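Naphthalene dioxygenase large subunit (PDB 2B1X) pairs a Rieske [2Fe-2S] domain with a Bet v 1-like catalytic domain holding a mononuclear iron(III) ion, the architecture of large subunits in the Rieske oxygenase family. Local coordinates at residues A[249-254]-A[292-297]; A[241-246]-A[412-417]; A[173-178]-A[282-287]. One frame throughout, in Å; residues are numbered along the deposited sequence.

Contact 1. Residues A[249-254]-A[292-297]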
ATOM      1  N   HIS A 249      13.951  17.552  27.966  1.00 10.90           N
ATOM      2  CA  HIS A 249      14.046  16.252  28.656  1.00 10.75           C
ATOM      3  C   HIS A 249      13.223  16.233  29.937  1.00 11.99           C
ATOM      4  O   HIS A 249      13.128  17.245  30.647  1.00 10.88           O
ATOM      5  CB  HIS A 249      15.474  15.880  29.030  1.00  9.99           C
ATOM      6  CG  HIS A 249      16.487  16.038  27.944  1.00 10.75           C
ATOM      7  ND1 HIS A 249      16.365  15.435  26.712  1.00 10.03           N
ATOM      8  CD2 HIS A 249      17.677  16.688  27.928  1.00 11.57           C
ATOM      9  CE1 HIS A 249      17.429  15.712  25.980  1.00 11.93           C
ATOM     10  NE2 HIS A 249      18.235  16.482  26.687  1.00 11.55           N
ATOM     11  N   GLY A 250      12.643  15.069  30.260  1.00 12.16           N
ATOM     12  CA  GLY A 250      11.980  14.940  31.545  1.00 11.43           C
ATOM     13  C   GLY A 250      11.777  13.484  31.911  1.00 12.15           C
ATOM     14  O   GLY A 250      11.856  12.598  31.043  1.00 11.98           O
ATOM     15  N   LEU A 251      11.421  13.265  33.168  1.00 11.14           N
ATOM     16  CA  LEU A 251      11.180  11.931  33.724  1.00 12.02           C
ATOM     17  C   LEU A 251      10.281  11.996  34.950  1.00 11.91           C
ATOM     18  O   LEU A 251      10.079  13.061  35.533  1.00 12.22           O
ATOM     19  CB  LEU A 251      12.486  11.279  34.159  1.00 11.49           C
ATOM     20  CG  LEU A 251      13.278  11.833  35.339  1.00 12.45           C
ATOM     21  CD1 LEU A 251      14.132  10.713  35.969  1.00 12.50           C
ATOM     22  CD2 LEU A 251      14.158  13.028  34.946  1.00 10.57           C
ATOM     23  N   GLY A 252       9.764  10.840  35.346  1.00 12.39           N
ATOM     24  CA  GLY A 252       9.081  10.711  36.632  1.00 12.03           C
ATOM     25  C   GLY A 252       9.635   9.531  37.390  1.00 12.41           C
ATOM     26  O   GLY A 252      10.070   8.570  36.782  1.00 11.57           O
ATOM     27  N   ILE A 253       9.625   9.633  38.724  1.00 12.75           N
ATOM     28  CA  ILE A 253      10.086   8.578  39.606  1.00 13.65           C
ATOM     29  C   ILE A 253       8.975   8.309  40.621  1.00 14.40           C
ATOM     30  O   ILE A 253       8.510   9.244  41.308  1.00 14.65           O
ATOM     31  CB  ILE A 253      11.393   9.020  40.336  1.00 13.67           C
ATOM     32  CG1 ILE A 253      12.418   9.548  39.324  1.00 13.94           C
ATOM     33  CG2 ILE A 253      11.955   7.853  41.216  1.00 14.00           C
ATOM     34  CD1 ILE A 253      13.754  10.015  39.910  1.00 14.67           C
ATOM     35  N   ILE A 254       8.538   7.058  40.693  1.00 14.68           N
ATOM     36  CA  ILE A 254       7.458   6.672  41.594  1.00 16.12           C
ATOM     37  C   ILE A 254       7.925   5.575  42.569  1.00 16.75           C
ATOM     38  O   ILE A 254       8.605   4.636  42.169  1.00 16.86           O
ATOM     39  CB  ILE A 254       6.209   6.209  40.816  1.00 15.81           C
ATOM     40  CG1 ILE A 254       5.674   7.325  39.922  1.00 16.10           C
ATOM     41  CG2 ILE A 254       5.100   5.754  41.816  1.00 14.62           C
ATOM     42  CD1 ILE A 254       4.491   6.903  38.987  1.00 18.24           C
ATOM     43  N   ALA A 292      10.186   2.356  42.497  1.00 14.92           N
ATOM     44  CA  ALA A 292       9.470   1.260  41.832  1.00 14.17           C
ATOM     45  C   ALA A 292       9.360   1.465  40.299  1.00 13.76           C
ATOM     46  O   ALA A 292       9.425   0.498  39.515  1.00 13.92           O
ATOM     47  CB  ALA A 292       8.077   1.115  42.427  1.00 14.11           C
ATOM     48  N   PHE A 293       9.174   2.714  39.878  1.00 13.19           N
ATOM     49  CA  PHE A 293       9.082   3.056  38.453  1.00 12.67           C
ATOM     50  C   PHE A 293       9.859   4.309  38.121  1.00 12.57           C
ATOM     51  O   PHE A 293       9.783   5.317  38.849  1.00 12.28           O
ATOM     52  CB  PHE A 293       7.645   3.306  38.016  1.00 13.02           C
ATOM     53  CG  PHE A 293       6.713   2.210  38.388  1.00 15.68           C
ATOM     54  CD1 PHE A 293       5.846   2.364  39.463  1.00 15.98           C
ATOM     55  CD2 PHE A 293       6.683   1.025  37.655  1.00 17.69           C
ATOM     56  CE1 PHE A 293       4.974   1.354  39.818  1.00 17.33           C
ATOM     57  CE2 PHE A 293       5.822  -0.001  38.024  1.00 17.50           C
ATOM     58  CZ  PHE A 293       4.975   0.163  39.108  1.00 17.02           C
ATOM     59  N   ILE A 294      10.605   4.244  37.020  1.00 12.30           N
ATOM     60  CA  ILE A 294      11.173   5.438  36.418  1.00 11.75           C
ATOM     61  C   ILE A 294      10.758   5.400  34.967  1.00 11.64           C
ATOM     62  O   ILE A 294      10.948   4.392  34.293  1.00 10.97           O
ATOM     63  CB  ILE A 294      12.707   5.427  36.479  1.00 12.21           C
ATOM     64  CG1 ILE A 294      13.212   5.418  37.917  1.00 12.20           C
ATOM     65  CG2 ILE A 294      13.290   6.631  35.750  1.00 12.08           C
ATOM     66  CD1 ILE A 294      14.700   4.942  38.020  1.00 13.72           C
ATOM     67  N   HIS A 295      10.250   6.517  34.485  1.00 11.39           N
ATOM     68  CA  HIS A 295       9.893   6.664  33.074  1.00 11.88           C
ATOM     69  C   HIS A 295      10.355   8.045  32.597  1.00 12.07           C
ATOM     70  O   HIS A 295      10.245   9.014  33.342  1.00 12.57           O
ATOM     71  CB  HIS A 295       8.381   6.519  32.906  1.00 11.65           C
ATOM     72  CG  HIS A 295       7.594   7.523  33.705  1.00 14.40           C
ATOM     73  ND1 HIS A 295       7.158   8.719  33.180  1.00 18.83           N
ATOM     74  CD2 HIS A 295       7.206   7.521  35.004  1.00 15.69           C
ATOM     75  CE1 HIS A 295       6.509   9.401  34.116  1.00 17.31           C
ATOM     76  NE2 HIS A 295       6.508   8.685  35.226  1.00 15.15           N
ATOM     77  N   GLY A 296      10.891   8.133  31.376  1.00 11.83           N
ATOM     78  CA  GLY A 296      11.373   9.402  30.886  1.00 11.32           C
ATOM     79  C   GLY A 296      11.636   9.397  29.400  1.00 11.51           C
ATOM     80  O   GLY A 296      11.620   8.356  28.726  1.00 10.85           O
ATOM     81  N   THR A 297      11.873  10.585  28.874  1.00 11.28           N
ATOM     82  CA  THR A 297      12.244  10.689  27.477  1.00 11.74           C
ATOM     83  C   THR A 297      13.449  11.590  27.388  1.00 11.86           C
ATOM     84  O   THR A 297      13.491  12.662  28.007  1.00 11.25           O
ATOM     85  CB  THR A 297      11.064  11.263  26.669  1.00 11.89           C
ATOM     86  OG1 THR A 297      10.054  10.255  26.587  1.00 12.19           O
ATOM     87  CG2 THR A 297      11.474  11.552  25.223  1.00 13.15           C
TER

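Contact 2. Residues A[241-246]-A[412-417]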
ATOM      1  N   GLU A 241       7.892  11.798  42.034  1.00 13.76           N
ATOM      2  CA  GLU A 241       8.429  13.094  41.639  1.00 12.92           C
ATOM      3  C   GLU A 241       8.382  13.240  40.122  1.00 12.47           C
ATOM      4  O   GLU A 241       8.627  12.286  39.414  1.00 12.45           O
ATOM      5  CB  GLU A 241       9.852  13.219  42.153  1.00 12.10           C
ATOM      6  CG  GLU A 241      10.335  14.653  42.297  1.00 12.10           C
ATOM      7  CD  GLU A 241       9.910  15.325  43.609  1.00 15.39           C
ATOM      8  OE1 GLU A 241       9.392  14.649  44.518  1.00 12.41           O
ATOM      9  OE2 GLU A 241      10.150  16.549  43.754  1.00 18.12           O
ATOM     10  N   HIS A 242       8.024  14.428  39.648  1.00 12.69           N
ATOM     11  CA  HIS A 242       7.895  14.783  38.205  1.00 12.19           C
ATOM     12  C   HIS A 242       8.978  15.836  37.895  1.00 12.35           C
ATOM     13  O   HIS A 242       8.933  16.939  38.446  1.00 12.56           O
ATOM     14  CB  HIS A 242       6.499  15.391  37.998  1.00 12.02           C
ATOM     15  CG  HIS A 242       6.056  15.552  36.566  1.00 13.25           C
ATOM     16  ND1 HIS A 242       5.448  14.540  35.860  1.00 12.27           N
ATOM     17  CD2 HIS A 242       6.025  16.636  35.757  1.00 13.35           C
ATOM     18  CE1 HIS A 242       5.107  14.969  34.658  1.00 14.13           C
ATOM     19  NE2 HIS A 242       5.425  16.249  34.576  1.00 13.39           N
ATOM     20  N   ILE A 243       9.961  15.497  37.048  1.00 12.07           N
ATOM     21  CA  ILE A 243      11.182  16.312  36.894  1.00 12.39           C
ATOM     22  C   ILE A 243      11.505  16.652  35.448  1.00 12.99           C
ATOM     23  O   ILE A 243      11.466  15.789  34.569  1.00 12.44           O
ATOM     24  CB  ILE A 243      12.421  15.568  37.473  1.00 12.33           C
ATOM     25  CG1 ILE A 243      12.220  15.197  38.955  1.00 12.86           C
ATOM     26  CG2 ILE A 243      13.732  16.359  37.195  1.00 11.92           C
ATOM     27  CD1 ILE A 243      12.696  13.772  39.265  1.00 14.95           C
ATOM     28  N   HIS A 244      11.834  17.908  35.180  1.00 12.85           N
ATOM     29  CA  HIS A 244      12.288  18.202  33.837  1.00 13.48           C
ATOM     30  C   HIS A 244      13.496  19.080  33.864  1.00 13.93           C
ATOM     31  O   HIS A 244      13.811  19.718  34.861  1.00 12.59           O
ATOM     32  CB  HIS A 244      11.193  18.772  32.933  1.00 12.56           C
ATOM     33  CG  HIS A 244      10.859  20.202  33.194  1.00 13.97           C
ATOM     34  ND1 HIS A 244       9.865  20.591  34.068  1.00 16.04           N
ATOM     35  CD2 HIS A 244      11.375  21.341  32.681  1.00 16.61           C
ATOM     36  CE1 HIS A 244       9.777  21.907  34.068  1.00 17.50           C
ATOM     37  NE2 HIS A 244      10.678  22.388  33.229  1.00 17.76           N
ATOM     38  N   THR A 245      14.103  19.146  32.702  1.00 13.96           N
ATOM     39  CA  THR A 245      15.431  19.681  32.514  1.00 14.84           C
ATOM     40  C   THR A 245      15.335  20.587  31.264  1.00 14.16           C
ATOM     41  O   THR A 245      14.280  20.644  30.652  1.00 13.81           O
ATOM     42  CB  THR A 245      16.243  18.388  32.333  1.00 15.96           C
ATOM     43  OG1 THR A 245      17.080  18.190  33.466  1.00 18.14           O
ATOM     44  CG2 THR A 245      17.058  18.296  31.063  1.00 13.72           C
ATOM     45  N   GLY A 246      16.396  21.303  30.898  1.00 13.64           N
ATOM     46  CA  GLY A 246      16.409  22.019  29.631  1.00 13.12           C
ATOM     47  C   GLY A 246      16.465  21.029  28.458  1.00 13.14           C
ATOM     48  O   GLY A 246      16.562  19.830  28.680  1.00 13.03           O
ATOM     49  N   GLY A 412      17.187  20.105  38.125  1.00 17.70           N
ATOM     50  CA  GLY A 412      16.017  20.160  37.256  1.00 18.24           C
ATOM     51  C   GLY A 412      14.851  20.837  37.955  1.00 18.62           C
ATOM     52  O   GLY A 412      14.955  21.258  39.109  1.00 18.63           O
ATOM     53  N   GLU A 413      13.745  20.982  37.251  1.00 18.51           N
ATOM     54  CA  GLU A 413      12.548  21.551  37.859  1.00 18.76           C
ATOM     55  C   GLU A 413      11.634  20.396  38.268  1.00 18.17           C
ATOM     56  O   GLU A 413      11.133  19.652  37.405  1.00 16.84           O
ATOM     57  CB  GLU A 413      11.848  22.502  36.876  1.00 19.44           C
ATOM     58  CG  GLU A 413      10.608  23.207  37.431  1.00 23.77           C
ATOM     59  CD  GLU A 413       9.952  24.158  36.417  1.00 27.79           C
ATOM     60  OE1 GLU A 413       8.734  24.014  36.135  1.00 28.21           O
ATOM     61  OE2 GLU A 413      10.647  25.064  35.904  1.00 30.99           O
ATOM     62  N   ALA A 414      11.425  20.267  39.578  1.00 16.80           N
ATOM     63  CA  ALA A 414      10.846  19.073  40.183  1.00 16.36           C
ATOM     64  C   ALA A 414       9.561  19.359  40.978  1.00 16.26           C
ATOM     65  O   ALA A 414       9.499  20.307  41.753  1.00 16.07           O
ATOM     66  CB  ALA A 414      11.868  18.406  41.067  1.00 16.04           C
ATOM     67  N   TYR A 415       8.561  18.502  40.820  1.00 15.63           N
ATOM     68  CA  TYR A 415       7.294  18.637  41.537  1.00 15.38           C
ATOM     69  C   TYR A 415       7.035  17.388  42.394  1.00 15.75           C
ATOM     70  O   TYR A 415       7.303  16.274  41.928  1.00 16.45           O
ATOM     71  CB  TYR A 415       6.161  18.882  40.531  1.00 15.90           C
ATOM     72  CG  TYR A 415       6.322  20.175  39.745  1.00 16.15           C
ATOM     73  CD1 TYR A 415       6.877  20.170  38.473  1.00 15.98           C
ATOM     74  CD2 TYR A 415       5.955  21.403  40.315  1.00 16.77           C
ATOM     75  CE1 TYR A 415       7.038  21.341  37.755  1.00 15.61           C
ATOM     76  CE2 TYR A 415       6.119  22.563  39.641  1.00 16.90           C
ATOM     77  CZ  TYR A 415       6.640  22.530  38.344  1.00 17.68           C
ATOM     78  OH  TYR A 415       6.783  23.701  37.700  1.00 18.59           O
ATOM     79  N   PRO A 416       6.498  17.557  43.623  1.00 15.20           N
ATOM     80  CA  PRO A 416       6.415  16.454  44.601  1.00 15.71           C
ATOM     81  C   PRO A 416       5.237  15.475  44.386  1.00 16.04           C
ATOM     82  O   PRO A 416       4.649  14.955  45.361  1.00 16.23           O
ATOM     83  CB  PRO A 416       6.270  17.192  45.959  1.00 15.30           C
ATOM     84  CG  PRO A 416       5.491  18.465  45.596  1.00 15.76           C
ATOM     85  CD  PRO A 416       5.868  18.790  44.139  1.00 14.46           C
ATOM     86  N   LEU A 417       4.899  15.228  43.129  1.00 16.03           N
ATOM     87  CA  LEU A 417       3.959  14.193  42.754  1.00 16.63           C
ATOM     88  C   LEU A 417       4.262  13.857  41.293  1.00 17.22           C
ATOM     89  O   LEU A 417       4.951  14.631  40.616  1.00 18.12           O
ATOM     90  CB  LEU A 417       2.513  14.678  42.954  1.00 16.62           C
ATOM     91  CG  LEU A 417       1.909  15.683  41.950  1.00 18.28           C
ATOM     92  CD1 LEU A 417       0.394  15.820  42.128  1.00 19.73           C
ATOM     93  CD2 LEU A 417       2.564  17.057  42.063  1.00 18.49           C
TER
HETATM   94  O   HOH W   1       8.661  18.807  36.065  1.00 21.46           O

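Contact 3. Residues A[173-178]-A[282-287]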
ATOM      1  N   LEU A 173      20.016  16.269  33.002  1.00 15.02           N
ATOM      2  CA  LEU A 173      19.511  14.913  32.845  1.00 15.38           C
ATOM      3  C   LEU A 173      20.552  13.842  33.162  1.00 14.63           C
ATOM      4  O   LEU A 173      20.193  12.756  33.616  1.00 14.86           O
ATOM      5  CB  LEU A 173      18.955  14.705  31.445  1.00 14.89           C
ATOM      6  CG  LEU A 173      17.693  13.890  31.187  1.00 17.88           C
ATOM      7  CD1 LEU A 173      17.989  12.708  30.275  1.00 16.82           C
ATOM      8  CD2 LEU A 173      16.851  13.484  32.402  1.00 17.17           C
ATOM      9  N   LYS A 174      21.838  14.160  32.976  1.00 14.32           N
ATOM     10  CA  LYS A 174      22.911  13.201  33.262  1.00 14.54           C
ATOM     11  C   LYS A 174      22.835  12.603  34.672  1.00 14.84           C
ATOM     12  O   LYS A 174      23.086  11.407  34.854  1.00 15.31           O
ATOM     13  CB  LYS A 174      24.296  13.808  32.984  1.00 14.06           C
ATOM     14  CG  LYS A 174      24.489  14.142  31.480  1.00 14.78           C
ATOM     15  CD  LYS A 174      25.961  14.376  31.093  1.00 14.93           C
ATOM     16  CE  LYS A 174      26.594  15.574  31.819  1.00 15.80           C
ATOM     17  NZ  LYS A 174      25.739  16.798  31.659  1.00 15.75           N
ATOM     18  N   PHE A 175      22.481  13.430  35.657  1.00 14.53           N
ATOM     19  CA  PHE A 175      22.292  13.010  37.057  1.00 14.82           C
ATOM     20  C   PHE A 175      21.340  11.809  37.197  1.00 14.64           C
ATOM     21  O   PHE A 175      21.591  10.893  37.973  1.00 15.27           O
ATOM     22  CB  PHE A 175      21.761  14.199  37.868  1.00 14.71           C
ATOM     23  CG  PHE A 175      21.481  13.892  39.327  1.00 15.87           C
ATOM     24  CD1 PHE A 175      20.262  13.348  39.721  1.00 15.81           C
ATOM     25  CD2 PHE A 175      22.420  14.192  40.307  1.00 16.07           C
ATOM     26  CE1 PHE A 175      20.012  13.080  41.062  1.00 16.85           C
ATOM     27  CE2 PHE A 175      22.169  13.939  41.643  1.00 16.14           C
ATOM     28  CZ  PHE A 175      20.966  13.375  42.026  1.00 16.94           C
ATOM     29  N   TYR A 176      20.277  11.815  36.406  1.00 14.58           N
ATOM     30  CA  TYR A 176      19.235  10.789  36.445  1.00 14.37           C
ATOM     31  C   TYR A 176      19.570   9.615  35.543  1.00 14.16           C
ATOM     32  O   TYR A 176      19.306   8.482  35.900  1.00 14.77           O
ATOM     33  CB  TYR A 176      17.880  11.407  36.062  1.00 13.23           C
ATOM     34  CG  TYR A 176      17.501  12.510  37.014  1.00 13.25           C
ATOM     35  CD1 TYR A 176      17.679  13.856  36.670  1.00 11.17           C
ATOM     36  CD2 TYR A 176      17.008  12.212  38.291  1.00 12.59           C
ATOM     37  CE1 TYR A 176      17.356  14.892  37.577  1.00 12.60           C
ATOM     38  CE2 TYR A 176      16.689  13.223  39.188  1.00 12.68           C
ATOM     39  CZ  TYR A 176      16.852  14.563  38.836  1.00 12.27           C
ATOM     40  OH  TYR A 176      16.551  15.570  39.768  1.00 12.54           O
ATOM     41  N   LEU A 177      20.135   9.881  34.378  1.00 13.99           N
ATOM     42  CA  LEU A 177      20.599   8.794  33.503  1.00 14.47           C
ATOM     43  C   LEU A 177      21.586   7.878  34.241  1.00 14.66           C
ATOM     44  O   LEU A 177      21.537   6.656  34.104  1.00 14.90           O
ATOM     45  CB  LEU A 177      21.250   9.345  32.246  1.00 13.56           C
ATOM     46  CG  LEU A 177      20.308  10.048  31.239  1.00 15.46           C
ATOM     47  CD1 LEU A 177      21.171  10.621  30.096  1.00 12.45           C
ATOM     48  CD2 LEU A 177      19.205   9.124  30.675  1.00 12.72           C
ATOM     49  N   ASP A 178      22.466   8.466  35.037  1.00 15.62           N
ATOM     50  CA  ASP A 178      23.415   7.671  35.843  1.00 16.67           C
ATOM     51  C   ASP A 178      22.716   6.615  36.696  1.00 16.84           C
ATOM     52  O   ASP A 178      23.192   5.491  36.844  1.00 16.84           O
ATOM     53  CB  ASP A 178      24.202   8.572  36.806  1.00 16.89           C
ATOM     54  CG  ASP A 178      25.193   9.468  36.100  1.00 19.22           C
ATOM     55  OD1 ASP A 178      25.410   9.297  34.862  1.00 19.42           O
ATOM     56  OD2 ASP A 178      25.789  10.385  36.730  1.00 22.67           O
ATOM     57  N   PRO A 282      25.875   9.795  46.953  1.00 20.65           N
ATOM     58  CA  PRO A 282      24.881   9.593  48.018  1.00 20.76           C
ATOM     59  C   PRO A 282      23.497  10.184  47.670  1.00 20.98           C
ATOM     60  O   PRO A 282      22.453   9.585  47.982  1.00 21.56           O
ATOM     61  CB  PRO A 282      25.518  10.293  49.230  1.00 20.79           C
ATOM     62  CG  PRO A 282      26.989  10.219  48.969  1.00 20.69           C
ATOM     63  CD  PRO A 282      27.132  10.369  47.469  1.00 20.80           C
ATOM     64  N   GLU A 283      23.476  11.328  46.992  1.00 20.83           N
ATOM     65  CA  GLU A 283      22.212  11.934  46.561  1.00 20.69           C
ATOM     66  C   GLU A 283      21.476  11.050  45.543  1.00 19.77           C
ATOM     67  O   GLU A 283      20.263  10.858  45.663  1.00 18.99           O
ATOM     68  CB  GLU A 283      22.435  13.342  45.998  1.00 21.09           C
ATOM     69  CG  GLU A 283      22.996  14.328  47.018  1.00 24.00           C
ATOM     70  CD  GLU A 283      24.525  14.338  47.091  1.00 27.36           C
ATOM     71  OE1 GLU A 283      25.071  15.251  47.767  1.00 31.09           O
ATOM     72  OE2 GLU A 283      25.189  13.450  46.490  1.00 27.70           O
ATOM     73  N   GLN A 284      22.216  10.496  44.581  1.00 18.84           N
ATOM     74  CA  GLN A 284      21.644   9.589  43.569  1.00 18.45           C
ATOM     75  C   GLN A 284      21.144   8.325  44.257  1.00 18.41           C
ATOM     76  O   GLN A 284      20.029   7.862  43.978  1.00 18.97           O
ATOM     77  CB  GLN A 284      22.668   9.256  42.476  1.00 17.62           C
ATOM     78  CG  GLN A 284      22.970  10.431  41.562  1.00 16.66           C
ATOM     79  CD  GLN A 284      24.123  10.193  40.637  1.00 16.09           C
ATOM     80  OE1 GLN A 284      25.148   9.654  41.054  1.00 18.03           O
ATOM     81  NE2 GLN A 284      23.977  10.596  39.371  1.00 16.36           N
ATOM     82  N   VAL A 285      21.958   7.793  45.168  1.00 18.44           N
ATOM     83  CA  VAL A 285      21.640   6.562  45.896  1.00 18.13           C
ATOM     84  C   VAL A 285      20.311   6.676  46.659  1.00 18.61           C
ATOM     85  O   VAL A 285      19.461   5.764  46.599  1.00 17.99           O
ATOM     86  CB  VAL A 285      22.779   6.154  46.861  1.00 18.23           C
ATOM     87  CG1 VAL A 285      22.343   4.997  47.775  1.00 17.74           C
ATOM     88  CG2 VAL A 285      24.065   5.784  46.103  1.00 17.49           C
ATOM     89  N   GLU A 286      20.135   7.787  47.391  1.00 18.48           N
ATOM     90  CA  GLU A 286      18.909   7.995  48.152  1.00 18.57           C
ATOM     91  C   GLU A 286      17.662   8.256  47.290  1.00 17.80           C
ATOM     92  O   GLU A 286      16.556   7.877  47.671  1.00 17.28           O
ATOM     93  CB  GLU A 286      19.097   9.083  49.234  1.00 19.03           C
ATOM     94  CG  GLU A 286      20.041   8.685  50.373  1.00 21.77           C
ATOM     95  CD  GLU A 286      19.813   7.264  50.886  1.00 25.76           C
ATOM     96  OE1 GLU A 286      18.654   6.928  51.250  1.00 26.01           O
ATOM     97  OE2 GLU A 286      20.791   6.484  50.919  1.00 27.85           O
ATOM     98  N   ILE A 287      17.823   8.895  46.137  1.00 17.80           N
ATOM     99  CA  ILE A 287      16.701   9.002  45.195  1.00 17.74           C
ATOM    100  C   ILE A 287      16.314   7.618  44.655  1.00 17.76           C
ATOM    101  O   ILE A 287      15.121   7.303  44.544  1.00 17.42           O
ATOM    102  CB  ILE A 287      17.012  10.023  44.059  1.00 17.81           C
ATOM    103  CG1 ILE A 287      16.930  11.453  44.609  1.00 17.56           C
ATOM    104  CG2 ILE A 287      16.126   9.794  42.839  1.00 17.94           C
ATOM    105  CD1 ILE A 287      17.543  12.531  43.702  1.00 14.62           C
TER

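Contact 1. Residues A[249-254]-A[292-297]
A classic beta bulge closes one end of the antiparallel pairing between strand 250-254 and strand 293-297: Ala292 and Phe293 both face Ile254, whose O takes Ala292 N at 2.8 Å and Phe293 N at 3.0 Å. From there the pairing runs on, with Ile254 N giving to Phe293 O, Gly252 and His295 exchanging two bonds, and Thr297 N giving to Gly250 O. The return bond from Gly250 N to Thr297 O is weak, at 3.4 Å. Gly296 and Leu251 form a non-hydrogen-bonded pair whose CA atoms approach to 3.8 Å, a spacing consistent with the absence of a side chain on Gly296.

The imidazole of His295 lies across the neighbouring strand. CG stands between the backbone N and the carbonyl carbon (chi1 59°), and the ring turns one face to Gly252, whose CA sits 3.9 Å from the ring centroid in a CH-pi contact, with no side chain in between. Both ring nitrogens are bonded, ND1 to Phe210 O and NE2 to Asp418 OD2, which fixes the ring's rotation. On this face Phe293 offers the edge of its ring, CD1 lying 4.1 Å from Ile254 CB. The other face is aliphatic: Leu251 and Ile294 lie side by side, with CD1 of Leu251 4.2 Å from CG2 of Ile294, and Ile253 CG2 meets Ile294 CG1. The pair sits inside the antiparallel sheet of the Bet v 1-like catalytic domain, between strands 240-244 and 302-309, with Leu251, Ile253 and Ile294 on one face and His295 among Ile254, Phe293 and Thr297 on the other.

Contact 2. Residues A[241-246]-A[412-417]
Gly412, entering strand 413-415, brings its CA to 3.3 Å from His244 O. Glu413 follows as the hydrogen-bonded partner of His244, its N giving to His244 O at 2.7 Å and its O accepting from His244 N. Their side chains lie side by side and point the same way. His244 CG stands between its backbone N and carbonyl carbon (chi1 76°), and one face of the ring receives Glu413 CB, 3.9 Å from the centroid in a CH-pi contact. Further out, Glu413 OE1 comes to 3.1 Å from His244 CE1, with ring and carboxylate planes 65° apart. A water at the ring edge, in its plane, bonds to His244 ND1 and donates to Glu413 O.

Ala414 points to the other face of the sheet, where its CB meets Ile243 CG1 at 3.9 Å and Glu241 OE2 at 3.7 Å. Tyr415 pairs with His242 through two backbone bonds and sends its OH back to Glu413 OE1, met from above the carboxylate plane. Glu241, bent at chi2, brings its CD to 3.2 Å from Tyr415 O, while its OE1 reaches Pro416 CA. Leu417 finally turns its O to 3.1 Å from His242 CB; His242 ND1 is bonded to Asp418 OD1 and NE2 to Asn423 N.

Glu241 OE2 thus lies near a carbonyl oxygen and Asp405 OD2, a setting likely to favour protonation in this acidic pair, whereas the Glu413 carboxylate, bonded through OE1 to Tyr415 OH, would tend to favour positive charge on the His244 ring beside it.

Contact 3. Residues A[173-178]-A[282-287]
Gln284 NE2 is gripped by two acceptors of helix 174-181, spending its N-H groups on Phe175 O at 2.8 Å and on Asp178 OD2 at 3.2 Å. The backbone oxygen is met in its carbonyl plane, on a lone pair, and the carboxylate oxygen on its anti side, slightly out of plane. The amide and carboxylate planes stand 76° apart, so the two groups meet crossed rather than flat against each other. On the far end of the amide, OE1 accepts from Thr281 N, which settles which way round the group sits. Asp178 is shared in turn: its OD1 takes the hydroxyl of Tyr151 and a salt bridge from Lys152 NZ.

The Gln284 chain is extended beyond CG, and on its way to these acceptors it passes the Phe175 ring, the two side chains sliding past each other in opposite directions. Gln284 CG lies over one ring face, 3.8 Å from the centroid, toward the CZ and CE2 rim, a CH-pi contact. Helices 174-181 and 282-288 both pack against the Leu251 and Ile253 face of the large antiparallel sheet in the catalytic domain, Tyr176 touching Leu251 and Ile287 touching Ile253. Their short segments are inclined at 61°, with axes 10.3 Å apart, a gap spanned by side chains.

Phe175 CG is anti to the backbone N (chi1 178°), and the ring beyond it reaches toward helix 282-288. There its edge meets aliphatic carbon: CE1 lies 3.7 Å from Ile287 CD1, and CZ 4.2 Å from Glu283 CB. Phe175 CD1 sits 3.5 Å above the centre of the Tyr176 ring, whose OH is bonded to Pro411 O and Trp408 NE1.

Overall arrangement
Contacts 1 and 2 are successive steps across one sheet: strand 250-254 joins strand 240-244 through Leu251 O to Ile243 N (2.9 Å) and Ile253 O to Glu241 N (2.7 Å), and strand 413-415 is one of the sheet's two outermost strands within the chain. Asp418 ties them again, bonding His295 with OD2 and His242 with OD1. Contact 3 covers the Leu251 and Ile253 face, away from His295, its centre about 12 Å from that of contact 1. The iron(III) ion, held by His216, His221 and Asp372, is about 9 Å from the His295 side chain; a (4S)-2-methyl-2,4-pentanediol, probably from the crystallisation liquor, lies about 3 Å from that side chain, consistent with a pocket there.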